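Local coordinates for protein probable thiol peroxidase (Chromobacterium violaceum, PDB 3KEB) that probably acts as a peroxidase of the thioredoxin-like redoxin family, presumably reducing peroxides at the expense of thiols, at residues M32-Q37 with D91-L96. Numbering follows the deposited sequence.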
HETATM    1  N   MSE A  32      -7.604 -10.942   8.172  1.00 19.24           N
HETATM    2  CA  MSE A  32      -6.235 -10.967   8.701  0.60 19.94           C
HETATM    3  C   MSE A  32      -5.514  -9.791   8.069  1.00 19.36           C
HETATM    4  O   MSE A  32      -5.056  -9.924   6.938  1.00 19.64           O
HETATM    5  CB  MSE A  32      -5.518 -12.240   8.245  0.60 21.11           C
HETATM    6  CG  MSE A  32      -6.088 -13.518   8.821  0.60 26.12           C
HETATM    7 SE   MSE A  32      -5.208 -15.162   8.162  0.36 36.41          SE
HETATM    8  CE  MSE A  32      -5.080 -14.763   6.234  0.60 31.47           C
ATOM      9  N   LEU A  33      -5.454  -8.648   8.747  1.00 16.96           N
ATOM     10  CA  LEU A  33      -4.889  -7.435   8.204  1.00 15.40           C
ATOM     11  C   LEU A  33      -3.668  -7.039   9.028  1.00 14.87           C
ATOM     12  O   LEU A  33      -3.291  -7.769   9.938  1.00 14.36           O
ATOM     13  CB  LEU A  33      -5.950  -6.304   8.217  1.00 15.40           C
ATOM     14  CG  LEU A  33      -7.149  -6.635   7.311  1.00 15.46           C
ATOM     15  CD1 LEU A  33      -8.215  -5.581   7.470  1.00 18.00           C
ATOM     16  CD2 LEU A  33      -6.706  -6.750   5.840  1.00 18.45           C
ATOM     17  N   VAL A  34      -3.049  -5.906   8.684  1.00 13.54           N
ATOM     18  CA  VAL A  34      -1.938  -5.412   9.474  0.60 13.29           C
ATOM     19  C   VAL A  34      -2.150  -3.937   9.732  1.00 12.87           C
ATOM     20  O   VAL A  34      -2.528  -3.176   8.871  1.00 14.01           O
ATOM     21  CB  VAL A  34      -0.573  -5.720   8.819  0.60 14.09           C
ATOM     22  CG1 VAL A  34      -0.581  -5.293   7.420  0.60 13.03           C
ATOM     23  CG2 VAL A  34       0.570  -5.061   9.589  0.60 11.15           C
ATOM     24  N   ASP A  35      -1.973  -3.529  10.965  1.00 12.62           N
ATOM     25  CA  ASP A  35      -2.226  -2.137  11.341  1.00 13.71           C
ATOM     26  C   ASP A  35      -1.031  -1.232  11.122  1.00 13.26           C
ATOM     27  O   ASP A  35       0.023  -1.665  10.691  1.00 12.27           O
ATOM     28  CB  ASP A  35      -2.738  -2.055  12.785  1.00 15.03           C
ATOM     29  CG  ASP A  35      -1.684  -2.340  13.845  1.00 18.33           C
ATOM     30  OD1 ASP A  35      -0.431  -2.240  13.657  1.00 16.31           O
ATOM     31  OD2 ASP A  35      -2.155  -2.647  15.003  1.00 25.58           O
ATOM     32  N   ASP A  36      -1.187   0.040  11.457  1.00 13.94           N
ATOM     33  CA  ASP A  36      -0.149   1.005  11.170  1.00 13.96           C
ATOM     34  C   ASP A  36       1.158   0.853  11.931  1.00 14.74           C
ATOM     35  O   ASP A  36       2.194   1.402  11.496  1.00 16.52           O
ATOM     36  CB  ASP A  36      -0.677   2.436  11.252  1.00 13.41           C
ATOM     37  CG  ASP A  36      -1.146   2.841  12.660  1.00 17.64           C
ATOM     38  OD1 ASP A  36      -2.002   2.166  13.241  1.00 18.81           O
ATOM     39  OD2 ASP A  36      -0.618   3.836  13.205  1.00 24.99           O
ATOM     40  N   GLN A  37       1.158   0.115  13.030  1.00 14.79           N
ATOM     41  CA  GLN A  37       2.403  -0.245  13.719  1.00 16.25           C
ATOM     42  C   GLN A  37       2.894  -1.625  13.361  1.00 15.37           C
ATOM     43  O   GLN A  37       3.718  -2.183  14.067  1.00 14.46           O
ATOM     44  CB  GLN A  37       2.191  -0.175  15.224  1.00 18.40           C
ATOM     45  CG  GLN A  37       1.749   1.250  15.685  1.00 25.18           C
ATOM     46  CD  GLN A  37       1.340   1.283  17.154  1.00 32.51           C
ATOM     47  OE1 GLN A  37       0.157   1.102  17.488  1.00 37.78           O
ATOM     48  NE2 GLN A  37       2.322   1.464  18.042  1.00 36.02           N
ATOM     49  N   ASP A  91      -3.170   1.117   1.439  1.00 10.04           N
ATOM     50  CA  ASP A  91      -1.946   1.798   1.829  1.00 11.45           C
ATOM     51  C   ASP A  91      -1.036   0.886   2.626  1.00 11.11           C
ATOM     52  O   ASP A  91      -1.512  -0.027   3.337  1.00 11.90           O
ATOM     53  CB  ASP A  91      -2.250   3.022   2.680  1.00 10.27           C
ATOM     54  CG  ASP A  91      -3.056   4.029   1.959  1.00 13.45           C
ATOM     55  OD1 ASP A  91      -2.651   4.415   0.829  1.00 13.56           O
ATOM     56  OD2 ASP A  91      -4.086   4.498   2.531  1.00 14.51           O
ATOM     57  N   SER A  92       0.261   1.149   2.547  1.00 10.88           N
ATOM     58  CA  SER A  92       1.215   0.416   3.360  1.00 10.81           C
ATOM     59  C   SER A  92       1.013   0.783   4.853  1.00  9.93           C
ATOM     60  O   SER A  92       0.610   1.916   5.168  1.00  9.77           O
ATOM     61  CB  SER A  92       2.643   0.742   2.982  1.00 11.37           C
ATOM     62  OG  SER A  92       2.911   2.112   3.244  1.00 11.51           O
ATOM     63  N   PRO A  93       1.380  -0.140   5.767  1.00  9.46           N
ATOM     64  CA  PRO A  93       1.422   0.270   7.153  1.00  9.80           C
ATOM     65  C   PRO A  93       2.256   1.531   7.386  1.00  8.88           C
ATOM     66  O   PRO A  93       1.869   2.384   8.191  1.00 10.37           O
ATOM     67  CB  PRO A  93       2.018  -0.933   7.848  1.00  9.68           C
ATOM     68  CG  PRO A  93       1.611  -2.112   7.015  1.00 10.07           C
ATOM     69  CD  PRO A  93       1.638  -1.577   5.585  1.00  9.97           C
ATOM     70  N   SER A  94       3.389   1.657   6.720  1.00  8.84           N
ATOM     71  CA  SER A  94       4.249   2.846   6.886  1.00  9.63           C
ATOM     72  C   SER A  94       3.498   4.150   6.551  1.00  9.53           C
ATOM     73  O   SER A  94       3.668   5.183   7.247  1.00 10.21           O
ATOM     74  CB  SER A  94       5.510   2.725   6.009  1.00  9.01           C
ATOM     75  OG  SER A  94       6.104   1.422   6.219  1.00 11.32           O
ATOM     76  N   SER A  95       2.777   4.149   5.431  1.00  8.83           N
ATOM     77  CA  SER A  95       1.973   5.323   5.052  1.00  9.16           C
ATOM     78  C   SER A  95       0.816   5.592   6.009  1.00 10.14           C
ATOM     79  O   SER A  95       0.505   6.743   6.270  1.00 11.21           O
ATOM     80  CB  SER A  95       1.417   5.194   3.630  1.00  9.51           C
ATOM     81  OG  SER A  95       2.490   5.056   2.722  1.00  9.35           O
ATOM     82  N   LEU A  96       0.192   4.538   6.533  1.00 10.38           N
ATOM     83  CA  LEU A  96      -0.890   4.691   7.535  1.00 10.23           C
ATOM     84  C   LEU A  96      -0.298   5.344   8.815  1.00 11.59           C
ATOM     85  O   LEU A  96      -0.886   6.260   9.394  1.00 11.01           O
ATOM     86  CB  LEU A  96      -1.554   3.342   7.805  1.00 10.88           C
ATOM     87  CG  LEU A  96      -2.351   2.743   6.647  1.00 10.93           C
ATOM     88  CD1 LEU A  96      -2.834   1.284   6.954  1.00 11.62           C
ATOM     89  CD2 LEU A  96      -3.516   3.658   6.276  1.00 10.93           C
TER
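V34, near the end of strand 32-35, meets the ring of P93 with both methyls in one of its two modelled conformers: CG1 lies 3.9 Å from P93 CG and CG2 lies 4.1 Å from the same carbon, the two side chains crossing at about a right angle. In this conformer a chi1 of 50° puts CG1, the methyl nearer to P93 CG, between the backbone N and the carbonyl carbon. L114, from the loop after strand 109-112, touches both V34 and P93. At D35 the backbone does the touching, its carbonyl O lying 3.5 Å from P93 CB. The D35 side chain leaves the backbone away from the helix; its OD1 accepts from H39 N and, weakly, from Q37 N, bonds that tie up the turn leading into strand 40-42. The contact joins the end of strand 32-35, next to the outermost strand 40-42, to the first turn of helix 93-103, which follows central strand 84-89 of the mixed sheet in a thioredoxin-like fold. S92 is the N-cap of that helix: its OG accepts from S95 N at 3.0 Å, with an angle of 163° at the hydrogen, and also bonds to D91 of the second subunit. The backbones are nearest at D36, whose CA is 4.4 Å from P93 CA. D36 CB packs against L96 CB at 3.7 Å, while the carboxylate turns away from L96, and its OD2 forms a salt bridge with NE of R100, one turn further along the same helix. D36 O and P93 O, both acceptors, lie 3.5 Å apart without a bond between them.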